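Long-range contacts in arginyl-tRNA synthetase, putative (Plasmodium falciparum, PDB 5JLD), which probably joins L-arginine to tRNA(Arg) at the expense of ATP, as a class I aminoacyl-tRNA synthetase of protein biosynthesis: residues Ser446-Lys454 against Met468-Ile479; Glu512-Phe522 against Leu570-Cys581. All blocks are in the same frame, centred on the assembly; numbering follows the deposited sequence.

In the fold
Both contacts are buried, but their chemistry differs. Interaction 1 joins helix 436-453, in the catalytic domain, to the end of helix 465-469, the loop after it and the start of helix 476-492. It mixes apolar packing with two direct hydrogen bonds, to the side chain and main chain of Asn474 in the loop, and a water that bridges main-chain groups. Interaction 2 lies within the anticodon-binding domain and sets helix against helix, 510-520 on 564-584, almost wholly through aliphatic and aromatic groups. Their centres are about 20 Å apart. They touch where Ile479 packs on Leu578, and helix 476-492 leads on along the chain to helix 510-520.

Interaction 1 of 2, residues Ser446-Lys454 against Met468-Ile479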
loop_
_atom_site.group_PDB
_atom_site.type_symbol
_atom_site.label_atom_id
_atom_site.label_comp_id
_atom_site.label_asym_id
_atom_site.label_seq_id
_atom_site.Cartn_x
_atom_site.Cartn_y
_atom_site.Cartn_z
ATOM N N SER A 446 14.252 7.303 0.144
ATOM C CA SER A 446 13.537 6.888 -1.066
ATOM C C SER A 446 13.962 5.495 -1.532
ATOM O O SER A 446 13.117 4.665 -1.904
ATOM C CB SER A 446 13.760 7.904 -2.185
ATOM O OG SER A 446 13.031 9.094 -1.946
ATOM N N ALA A 447 15.269 5.246 -1.481
ATOM C CA ALA A 447 15.851 3.976 -1.897
ATOM C C ALA A 447 15.363 2.828 -1.030
ATOM O O ALA A 447 14.939 1.793 -1.541
ATOM C CB ALA A 447 17.381 4.053 -1.867
ATOM N N ILE A 448 15.441 3.010 0.282
ATOM C CA ILE A 448 14.925 2.036 1.244
ATOM C C ILE A 448 13.459 1.717 0.967
ATOM O O ILE A 448 13.055 0.526 0.900
ATOM C CB ILE A 448 15.075 2.556 2.710
ATOM C CG1 ILE A 448 16.544 2.539 3.147
ATOM C CG2 ILE A 448 14.215 1.747 3.679
ATOM C CD1 ILE A 448 16.765 2.960 4.603
ATOM N N LYS A 449 12.661 2.775 0.801
ATOM C CA LYS A 449 11.221 2.577 0.599
ATOM C C LYS A 449 10.942 1.785 -0.667
ATOM O O LYS A 449 10.157 0.826 -0.630
ATOM C CB LYS A 449 10.467 3.914 0.563
ATOM C CG LYS A 449 10.435 4.639 1.918
ATOM C CD LYS A 449 9.483 5.815 1.887
ATOM C CE LYS A 449 9.524 6.643 3.178
ATOM N NZ LYS A 449 8.467 7.707 3.109
ATOM N N TYR A 450 11.573 2.180 -1.779
ATOM C CA TYR A 450 11.367 1.468 -3.048
ATOM C C TYR A 450 11.824 0.021 -2.973
ATOM O O TYR A 450 11.106 -0.880 -3.407
ATOM C CB TYR A 450 12.098 2.136 -4.224
ATOM C CG TYR A 450 11.837 1.398 -5.522
ATOM C CD1 TYR A 450 10.638 1.578 -6.211
ATOM C CD2 TYR A 450 12.773 0.508 -6.050
ATOM C CE1 TYR A 450 10.376 0.907 -7.385
ATOM C CE2 TYR A 450 12.525 -0.174 -7.234
ATOM C CZ TYR A 450 11.324 0.033 -7.899
ATOM O OH TYR A 450 11.055 -0.636 -9.068
ATOM N N PHE A 451 13.014 -0.197 -2.415
ATOM C CA PHE A 451 13.582 -1.535 -2.400
ATOM C C PHE A 451 12.682 -2.432 -1.589
ATOM O O PHE A 451 12.520 -3.602 -1.923
ATOM C CB PHE A 451 14.998 -1.558 -1.833
ATOM C CG PHE A 451 15.786 -2.787 -2.223
ATOM C CD1 PHE A 451 16.311 -2.919 -3.507
ATOM C CD2 PHE A 451 16.001 -3.813 -1.309
ATOM C CE1 PHE A 451 17.049 -4.053 -3.872
ATOM C CE2 PHE A 451 16.736 -4.945 -1.661
ATOM C CZ PHE A 451 17.259 -5.068 -2.946
ATOM N N ASP A 452 12.074 -1.897 -0.536
ATOM C CA ASP A 452 11.137 -2.745 0.187
ATOM C C ASP A 452 9.836 -2.969 -0.602
ATOM O O ASP A 452 9.393 -4.102 -0.773
ATOM C CB ASP A 452 10.813 -2.164 1.562
ATOM C CG ASP A 452 10.104 -3.169 2.452
ATOM O OD1 ASP A 452 8.928 -3.503 2.138
ATOM O OD2 ASP A 452 10.732 -3.628 3.452
ATOM N N LEU A 453 9.217 -1.893 -1.071
ATOM C CA LEU A 453 7.885 -2.017 -1.664
ATOM C C LEU A 453 7.892 -2.759 -3.003
ATOM O O LEU A 453 6.859 -3.269 -3.412
ATOM C CB LEU A 453 7.232 -0.637 -1.833
ATOM C CG LEU A 453 6.909 0.079 -0.507
ATOM C CD1 LEU A 453 6.132 1.374 -0.743
ATOM C CD2 LEU A 453 6.138 -0.843 0.444
ATOM N N LYS A 454 9.043 -2.852 -3.672
ATOM C CA LYS A 454 9.093 -3.573 -4.947
ATOM C C LYS A 454 9.004 -5.089 -4.726
ATOM O O LYS A 454 8.630 -5.826 -5.628
ATOM C CB LYS A 454 10.358 -3.222 -5.733
ATOM C CG LYS A 454 11.623 -3.902 -5.216
ATOM C CD LYS A 454 12.749 -3.774 -6.216
ATOM C CE LYS A 454 13.960 -4.593 -5.800
ATOM N NZ LYS A 454 14.963 -4.651 -6.892
ATOM N N MET A 468 20.442 -1.847 -2.961
ATOM C CA MET A 468 19.384 -0.847 -3.008
ATOM C C MET A 468 19.870 0.508 -3.530
ATOM O O MET A 468 19.081 1.294 -4.038
ATOM C CB MET A 468 18.731 -0.678 -1.635
ATOM C CG MET A 468 19.524 0.147 -0.645
ATOM S SD MET A 468 18.494 0.649 0.743
ATOM C CE MET A 468 19.746 1.225 1.893
ATOM N N LEU A 469 21.164 0.782 -3.440
ATOM C CA LEU A 469 21.652 2.087 -3.870
ATOM C C LEU A 469 22.268 2.075 -5.278
ATOM O O LEU A 469 22.750 3.097 -5.757
ATOM C CB LEU A 469 22.652 2.630 -2.843
ATOM C CG LEU A 469 22.025 2.900 -1.470
ATOM C CD1 LEU A 469 23.075 3.239 -0.413
ATOM C CD2 LEU A 469 21.000 4.016 -1.555
ATOM N N ASN A 470 22.209 0.923 -5.944
ATOM C CA ASN A 470 22.774 0.758 -7.280
ATOM C C ASN A 470 22.035 1.593 -8.329
ATOM O O ASN A 470 20.907 1.273 -8.725
ATOM C CB ASN A 470 22.757 -0.723 -7.668
ATOM C CG ASN A 470 23.525 -1.015 -8.946
ATOM O OD1 ASN A 470 23.910 -0.110 -9.691
ATOM N ND2 ASN A 470 23.747 -2.295 -9.208
ATOM N N VAL A 471 22.684 2.657 -8.789
ATOM C CA VAL A 471 22.078 3.561 -9.762
ATOM C C VAL A 471 21.734 2.817 -11.068
ATOM O O VAL A 471 20.903 3.274 -11.848
ATOM C CB VAL A 471 23.014 4.773 -10.063
ATOM C CG1 VAL A 471 24.148 4.370 -11.003
ATOM C CG2 VAL A 471 22.230 5.932 -10.646
ATOM N N LYS A 472 22.355 1.652 -11.265
ATOM C CA LYS A 472 22.176 0.833 -12.469
ATOM C C LYS A 472 21.069 -0.206 -12.343
ATOM O O LYS A 472 20.534 -0.676 -13.341
ATOM C CB LYS A 472 23.481 0.102 -12.815
ATOM C CG LYS A 472 24.263 0.677 -13.978
ATOM C CD LYS A 472 24.489 2.175 -13.833
ATOM C CE LYS A 472 25.786 2.599 -14.526
ATOM N NZ LYS A 472 25.992 4.077 -14.511
ATOM N N GLY A 473 20.740 -0.600 -11.124
ATOM C CA GLY A 473 19.796 -1.685 -10.940
ATOM C C GLY A 473 18.342 -1.253 -10.957
ATOM O O GLY A 473 18.009 -0.109 -11.278
ATOM N N ASN A 474 17.469 -2.197 -10.628
ATOM C CA ASN A 474 16.075 -1.897 -10.336
ATOM C C ASN A 474 16.002 -1.294 -8.935
ATOM O O ASN A 474 15.741 -2.008 -7.963
ATOM C CB ASN A 474 15.230 -3.164 -10.430
ATOM C CG ASN A 474 13.755 -2.878 -10.546
ATOM O OD1 ASN A 474 13.251 -1.878 -10.032
ATOM N ND2 ASN A 474 13.048 -3.756 -11.240
ATOM N N THR A 475 16.267 0.007 -8.828
ATOM C CA THR A 475 16.380 0.664 -7.529
ATOM C C THR A 475 15.655 2.004 -7.482
ATOM O O THR A 475 15.398 2.628 -8.522
ATOM C CB THR A 475 17.845 0.931 -7.155
ATOM O OG1 THR A 475 18.413 1.842 -8.106
ATOM C CG2 THR A 475 18.665 -0.371 -7.138
ATOM N N GLY A 476 15.353 2.462 -6.267
ATOM C CA GLY A 476 14.759 3.776 -6.085
ATOM C C GLY A 476 15.625 4.910 -6.616
ATOM O O GLY A 476 15.115 5.911 -7.124
ATOM N N ILE A 477 16.937 4.745 -6.488
ATOM C CA ILE A 477 17.922 5.663 -7.050
ATOM C C ILE A 477 17.781 5.777 -8.579
ATOM O O ILE A 477 17.790 6.875 -9.148
ATOM C CB ILE A 477 19.355 5.196 -6.707
ATOM C CG1 ILE A 477 19.527 5.039 -5.187
ATOM C CG2 ILE A 477 20.399 6.115 -7.337
ATOM C CD1 ILE A 477 19.175 6.288 -4.374
ATOM N N TYR A 478 17.647 4.625 -9.229
ATOM C CA TYR A 478 17.409 4.558 -10.662
ATOM C C TYR A 478 16.151 5.339 -11.037
ATOM O O TYR A 478 16.167 6.168 -11.956
ATOM C CB TYR A 478 17.285 3.101 -11.099
ATOM C CG TYR A 478 16.584 2.900 -12.425
ATOM C CD1 TYR A 478 17.269 3.044 -13.630
ATOM C CD2 TYR A 478 15.246 2.541 -12.469
ATOM C CE1 TYR A 478 16.627 2.850 -14.848
ATOM C CE2 TYR A 478 14.599 2.345 -13.666
ATOM C CZ TYR A 478 15.290 2.499 -14.855
ATOM O OH TYR A 478 14.626 2.299 -16.042
ATOM N N ILE A 479 15.066 5.079 -10.312
ATOM C CA ILE A 479 13.787 5.714 -10.600
ATOM C C ILE A 479 13.945 7.229 -10.493
ATOM O O ILE A 479 13.491 8.002 -11.358
ATOM C CB ILE A 479 12.695 5.241 -9.636
ATOM C CG1 ILE A 479 12.580 3.711 -9.647
ATOM C CG2 ILE A 479 11.352 5.907 -9.982
ATOM C CD1 ILE A 479 11.894 3.132 -10.867
HETATM O O HOH W 1 16.314 0.964 -3.699
#
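Tyr450 reaches from helix 436-453 across the start of helix 476-492, with CG anti to the backbone N (chi1 -179°). The first helix belongs to the class I catalytic domain; the second leads into the anticodon-binding domain. Tyr450 CB lies 3.6 Å from Gly476 CA. The ring then passes the backbone, and CD2 comes obliquely within 3.2 Å of Gly476 N. Ile479 CG1 lies over one face of the ring, toward the rim and nearest CE1; Lys454 CB lies over the opposite face, also toward the rim. At the tip, OH donates to Asn474 OD1 over 2.7 Å, in the carbonyl plane. The ring and amide planes are 27° apart. Lys454 runs alongside Asn474 in the opposite direction, and its NZ donates to Asn474 O at 3.0 Å.

The rest of the contact is mainly apolar. Ala447 CB meets Leu469 CD2 at 3.6 Å and also touches Ile477 CD1. Met468 CB sits over the face of the Phe451 ring in a CH-pi contact, and Met468 SD lies beside Ile448 CG1 at 3.6 Å.

Thr475 is the N-cap of helix 476-492: its OG1 accepts from Tyr478 N and donates to Asn470 O. A water donates to Ala447 O and Met468 O and accepts from Gly476 N at 3.1 Å. Main-chain polar groups from both segments are therefore satisfied, and the loop is tied to helix 436-453 at Asn474 without a salt bridge.

Interaction 2 of 2, residues Glu512-Phe522 against Leu570-Cys581; sequences EINLGLHILKF and LCSITKSLLKLC
Phe522 and Leu577 both carry CG anti to the backbone N, with chi1 at -164° and -175°, and these torsions send their side chains past each other in opposite directions. One methyl of Leu577, CD1, lands over the centre of the Phe522 ring, 3.5 Å from the centroid and almost on the ring normal. This is a CH-pi contact. Cys581 SG approaches the same ring obliquely and comes within 3.6 Å of CE1. Leu580 CD2 touches the ring at CE2, also obliquely. The other methyl of Leu577, CD2, turns to Ile519 and meets CG1 at 3.9 Å.

Ile519 is a knob in a hole formed by Leu570, Ile573, Thr574 and Leu577. Its CD1 packs on Ile573 CG2. The helix segments 512-520 and 570-581 run in broadly the same direction, 33° apart, in the all-helical bundle expected of a DALR anticodon-binding domain. Their axes come no nearer than 11.1 Å, a spacing filled by these bulky side chains. Helix 536-556 lies against the same pair, with Tyr541 meeting Phe522 and Leu577.

Toward the start of both segments, Leu515 and Leu570 reach each other tip to tip, CD2 to CD2 at 3.7 Å. The CG of Glu512 rests on Leu570 CD1 at 3.6 Å. Thr574 OG1 lies against Leu515 CD2 and donates to Leu570 O over 2.8 Å, which gives this buried hydroxyl a partner in its own helix.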
loop_
_atom_site.group_PDB
_atom_site.type_symbol
_atom_site.label_atom_id
_atom_site.label_comp_id
_atom_site.label_asym_id
_atom_site.label_seq_id
_atom_site.Cartn_x
_atom_site.Cartn_y
_atom_site.Cartn_z
ATOM N N GLU A 512 5.091 5.237 -28.990
ATOM C CA GLU A 512 4.199 6.270 -28.472
ATOM C C GLU A 512 2.861 5.657 -28.103
ATOM O O GLU A 512 2.283 5.995 -27.074
ATOM C CB GLU A 512 4.021 7.387 -29.497
ATOM C CG GLU A 512 5.175 8.371 -29.519
ATOM C CD GLU A 512 5.406 8.949 -30.897
ATOM O OE1 GLU A 512 5.072 10.127 -31.124
ATOM O OE2 GLU A 512 5.922 8.212 -31.758
ATOM N N ILE A 513 2.394 4.742 -28.951
ATOM C CA ILE A 513 1.235 3.910 -28.648
ATOM C C ILE A 513 1.445 3.179 -27.329
ATOM O O ILE A 513 0.601 3.242 -26.443
ATOM C CB ILE A 513 0.955 2.863 -29.759
ATOM C CG1 ILE A 513 0.430 3.538 -31.024
ATOM C CG2 ILE A 513 -0.067 1.843 -29.283
ATOM C CD1 ILE A 513 -0.904 4.244 -30.821
ATOM N N ASN A 514 2.579 2.496 -27.205
ATOM C CA ASN A 514 2.864 1.697 -26.007
ATOM C C ASN A 514 2.969 2.529 -24.714
ATOM O O ASN A 514 2.467 2.121 -23.640
ATOM C CB ASN A 514 4.154 0.904 -26.208
ATOM C CG ASN A 514 3.948 -0.341 -27.047
ATOM O OD1 ASN A 514 2.846 -0.602 -27.524
ATOM N ND2 ASN A 514 5.016 -1.116 -27.236
ATOM N N LEU A 515 3.621 3.686 -24.825
ATOM C CA LEU A 515 3.697 4.614 -23.708
ATOM C C LEU A 515 2.292 5.086 -23.308
ATOM O O LEU A 515 1.928 5.052 -22.128
ATOM C CB LEU A 515 4.605 5.802 -24.060
ATOM C CG LEU A 515 4.729 6.865 -22.959
ATOM C CD1 LEU A 515 5.128 6.187 -21.653
ATOM C CD2 LEU A 515 5.733 7.932 -23.318
ATOM N N GLY A 516 1.503 5.501 -24.301
ATOM C CA GLY A 516 0.125 5.921 -24.068
ATOM C C GLY A 516 -0.667 4.860 -23.325
ATOM O O GLY A 516 -1.335 5.137 -22.307
ATOM N N LEU A 517 -0.562 3.631 -23.818
ATOM C CA LEU A 517 -1.242 2.494 -23.222
ATOM C C LEU A 517 -0.862 2.347 -21.749
ATOM O O LEU A 517 -1.734 2.300 -20.853
ATOM C CB LEU A 517 -0.897 1.204 -23.972
ATOM C CG LEU A 517 -1.382 -0.085 -23.296
ATOM C CD1 LEU A 517 -2.897 -0.083 -23.209
ATOM C CD2 LEU A 517 -0.888 -1.346 -24.024
ATOM N N HIS A 518 0.443 2.284 -21.505
ATOM C CA HIS A 518 0.893 2.066 -20.158
ATOM C C HIS A 518 0.358 3.161 -19.230
ATOM O O HIS A 518 -0.136 2.871 -18.142
ATOM C CB HIS A 518 2.405 1.994 -20.078
ATOM C CG HIS A 518 2.884 1.391 -18.791
ATOM N ND1 HIS A 518 2.747 0.048 -18.510
ATOM C CD2 HIS A 518 3.448 1.949 -17.693
ATOM C CE1 HIS A 518 3.234 -0.203 -17.308
ATOM N NE2 HIS A 518 3.660 0.937 -16.787
ATOM N N ILE A 519 0.417 4.407 -19.689
ATOM C CA ILE A 519 -0.142 5.504 -18.920
ATOM C C ILE A 519 -1.624 5.263 -18.610
ATOM O O ILE A 519 -2.063 5.450 -17.481
ATOM C CB ILE A 519 0.020 6.825 -19.661
ATOM C CG1 ILE A 519 1.499 7.204 -19.714
ATOM C CG2 ILE A 519 -0.808 7.911 -19.000
ATOM C CD1 ILE A 519 1.803 8.324 -20.723
ATOM N N LEU A 520 -2.388 4.799 -19.592
ATOM C CA LEU A 520 -3.819 4.612 -19.360
ATOM C C LEU A 520 -4.138 3.350 -18.539
ATOM O O LEU A 520 -5.295 3.135 -18.163
ATOM C CB LEU A 520 -4.573 4.570 -20.698
ATOM C CG LEU A 520 -4.530 5.874 -21.494
ATOM C CD1 LEU A 520 -5.044 5.637 -22.907
ATOM C CD2 LEU A 520 -5.319 6.987 -20.773
ATOM N N LYS A 521 -3.131 2.514 -18.276
ATOM C CA LYS A 521 -3.335 1.347 -17.407
ATOM C C LYS A 521 -3.394 1.695 -15.908
ATOM O O LYS A 521 -3.774 0.860 -15.095
ATOM C CB LYS A 521 -2.231 0.317 -17.618
ATOM C CG LYS A 521 -2.264 -0.420 -18.964
ATOM C CD LYS A 521 -1.217 -1.530 -18.970
ATOM C CE LYS A 521 -1.231 -2.311 -20.264
ATOM N NZ LYS A 521 -0.184 -3.374 -20.208
ATOM N N PHE A 522 -2.995 2.914 -15.562
ATOM C CA PHE A 522 -2.848 3.354 -14.172
ATOM C C PHE A 522 -4.063 2.968 -13.286
ATOM O O PHE A 522 -3.875 2.363 -12.245
ATOM C CB PHE A 522 -2.579 4.874 -14.144
ATOM C CG PHE A 522 -2.048 5.392 -12.828
ATOM C CD1 PHE A 522 -1.015 4.748 -12.178
ATOM C CD2 PHE A 522 -2.574 6.548 -12.257
ATOM C CE1 PHE A 522 -0.510 5.234 -10.972
ATOM C CE2 PHE A 522 -2.075 7.048 -11.060
ATOM C CZ PHE A 522 -1.039 6.385 -10.408
ATOM N N LEU A 570 3.861 14.248 -24.367
ATOM C CA LEU A 570 4.025 12.901 -23.815
ATOM C C LEU A 570 5.015 12.908 -22.655
ATOM O O LEU A 570 4.821 12.219 -21.646
ATOM C CB LEU A 570 4.502 11.918 -24.891
ATOM C CG LEU A 570 3.416 10.996 -25.443
ATOM C CD1 LEU A 570 3.926 10.201 -26.632
ATOM C CD2 LEU A 570 2.892 10.073 -24.353
ATOM N N CYS A 571 6.086 13.679 -22.820
ATOM C CA CYS A 571 7.083 13.811 -21.773
ATOM C C CYS A 571 6.452 14.403 -20.496
ATOM O O CYS A 571 6.743 13.960 -19.394
ATOM C CB CYS A 571 8.247 14.678 -22.253
ATOM S SG CYS A 571 9.350 13.894 -23.468
ATOM N N SER A 572 5.578 15.391 -20.670
ATOM C CA SER A 572 4.930 16.091 -19.556
ATOM C C SER A 572 3.992 15.173 -18.783
ATOM O O SER A 572 4.039 15.084 -17.534
ATOM C CB SER A 572 4.162 17.306 -20.089
ATOM O OG SER A 572 3.804 18.210 -19.068
ATOM N N ILE A 573 3.137 14.480 -19.528
ATOM C CA ILE A 573 2.278 13.486 -18.900
ATOM C C ILE A 573 3.103 12.444 -18.151
ATOM O O ILE A 573 2.815 12.140 -16.986
ATOM C CB ILE A 573 1.390 12.784 -19.925
ATOM C CG1 ILE A 573 0.508 13.819 -20.639
ATOM C CG2 ILE A 573 0.564 11.702 -19.233
ATOM C CD1 ILE A 573 -0.365 13.239 -21.762
ATOM N N THR A 574 4.142 11.921 -18.809
ATOM C CA THR A 574 4.968 10.897 -18.178
ATOM C C THR A 574 5.607 11.396 -16.885
ATOM O O THR A 574 5.623 10.682 -15.898
ATOM C CB THR A 574 6.072 10.400 -19.109
ATOM O OG1 THR A 574 5.475 9.821 -20.277
ATOM C CG2 THR A 574 6.942 9.343 -18.398
ATOM N N LYS A 575 6.131 12.621 -16.911
ATOM C CA LYS A 575 6.680 13.266 -15.721
ATOM C C LYS A 575 5.655 13.332 -14.594
ATOM O O LYS A 575 5.914 12.841 -13.495
ATOM C CB LYS A 575 7.170 14.676 -16.048
ATOM C CG LYS A 575 7.801 15.404 -14.870
ATOM C CD LYS A 575 8.658 16.559 -15.363
ATOM C CE LYS A 575 7.935 17.887 -15.279
ATOM N NZ LYS A 575 8.082 18.481 -13.922
ATOM N N SER A 576 4.496 13.934 -14.867
ATOM C CA SER A 576 3.431 13.977 -13.864
ATOM C C SER A 576 3.157 12.601 -13.234
ATOM O O SER A 576 3.083 12.460 -11.998
ATOM C CB SER A 576 2.131 14.520 -14.468
ATOM O OG SER A 576 2.189 15.921 -14.645
ATOM N N LEU A 577 3.011 11.592 -14.090
ATOM C CA LEU A 577 2.644 10.264 -13.625
ATOM C C LEU A 577 3.764 9.639 -12.781
ATOM O O LEU A 577 3.510 8.996 -11.761
ATOM C CB LEU A 577 2.296 9.360 -14.811
ATOM C CG LEU A 577 1.768 7.956 -14.511
ATOM C CD1 LEU A 577 0.564 8.022 -13.531
ATOM C CD2 LEU A 577 1.387 7.240 -15.820
ATOM N N LEU A 578 4.998 9.821 -13.221
ATOM C CA LEU A 578 6.149 9.289 -12.505
ATOM C C LEU A 578 6.243 9.923 -11.109
ATOM O O LEU A 578 6.431 9.219 -10.119
ATOM C CB LEU A 578 7.423 9.552 -13.278
ATOM C CG LEU A 578 8.671 8.816 -12.804
ATOM C CD1 LEU A 578 8.334 7.384 -12.441
ATOM C CD2 LEU A 578 9.737 8.856 -13.912
ATOM N N LYS A 579 6.100 11.248 -11.060
ATOM C CA LYS A 579 6.084 11.998 -9.798
ATOM C C LYS A 579 5.033 11.427 -8.851
ATOM O O LYS A 579 5.349 11.042 -7.713
ATOM C CB LYS A 579 5.812 13.476 -10.064
ATOM C CG LYS A 579 5.755 14.365 -8.828
ATOM C CD LYS A 579 5.199 15.735 -9.198
ATOM C CE LYS A 579 4.884 16.579 -7.973
ATOM N NZ LYS A 579 6.096 17.300 -7.507
ATOM N N LEU A 580 3.794 11.348 -9.345
ATOM C CA LEU A 580 2.690 10.818 -8.549
ATOM C C LEU A 580 2.989 9.402 -8.031
ATOM O O LEU A 580 2.810 9.125 -6.842
ATOM C CB LEU A 580 1.386 10.836 -9.355
ATOM C CG LEU A 580 0.158 10.221 -8.693
ATOM C CD1 LEU A 580 -0.069 10.885 -7.331
ATOM C CD2 LEU A 580 -1.063 10.421 -9.572
ATOM N N CYS A 581 3.462 8.523 -8.913
ATOM C CA CYS A 581 3.804 7.147 -8.531
ATOM C C CYS A 581 4.852 7.117 -7.422
ATOM O O CYS A 581 4.766 6.305 -6.494
ATOM C CB CYS A 581 4.333 6.354 -9.733
ATOM S SG CYS A 581 3.092 5.767 -10.939
#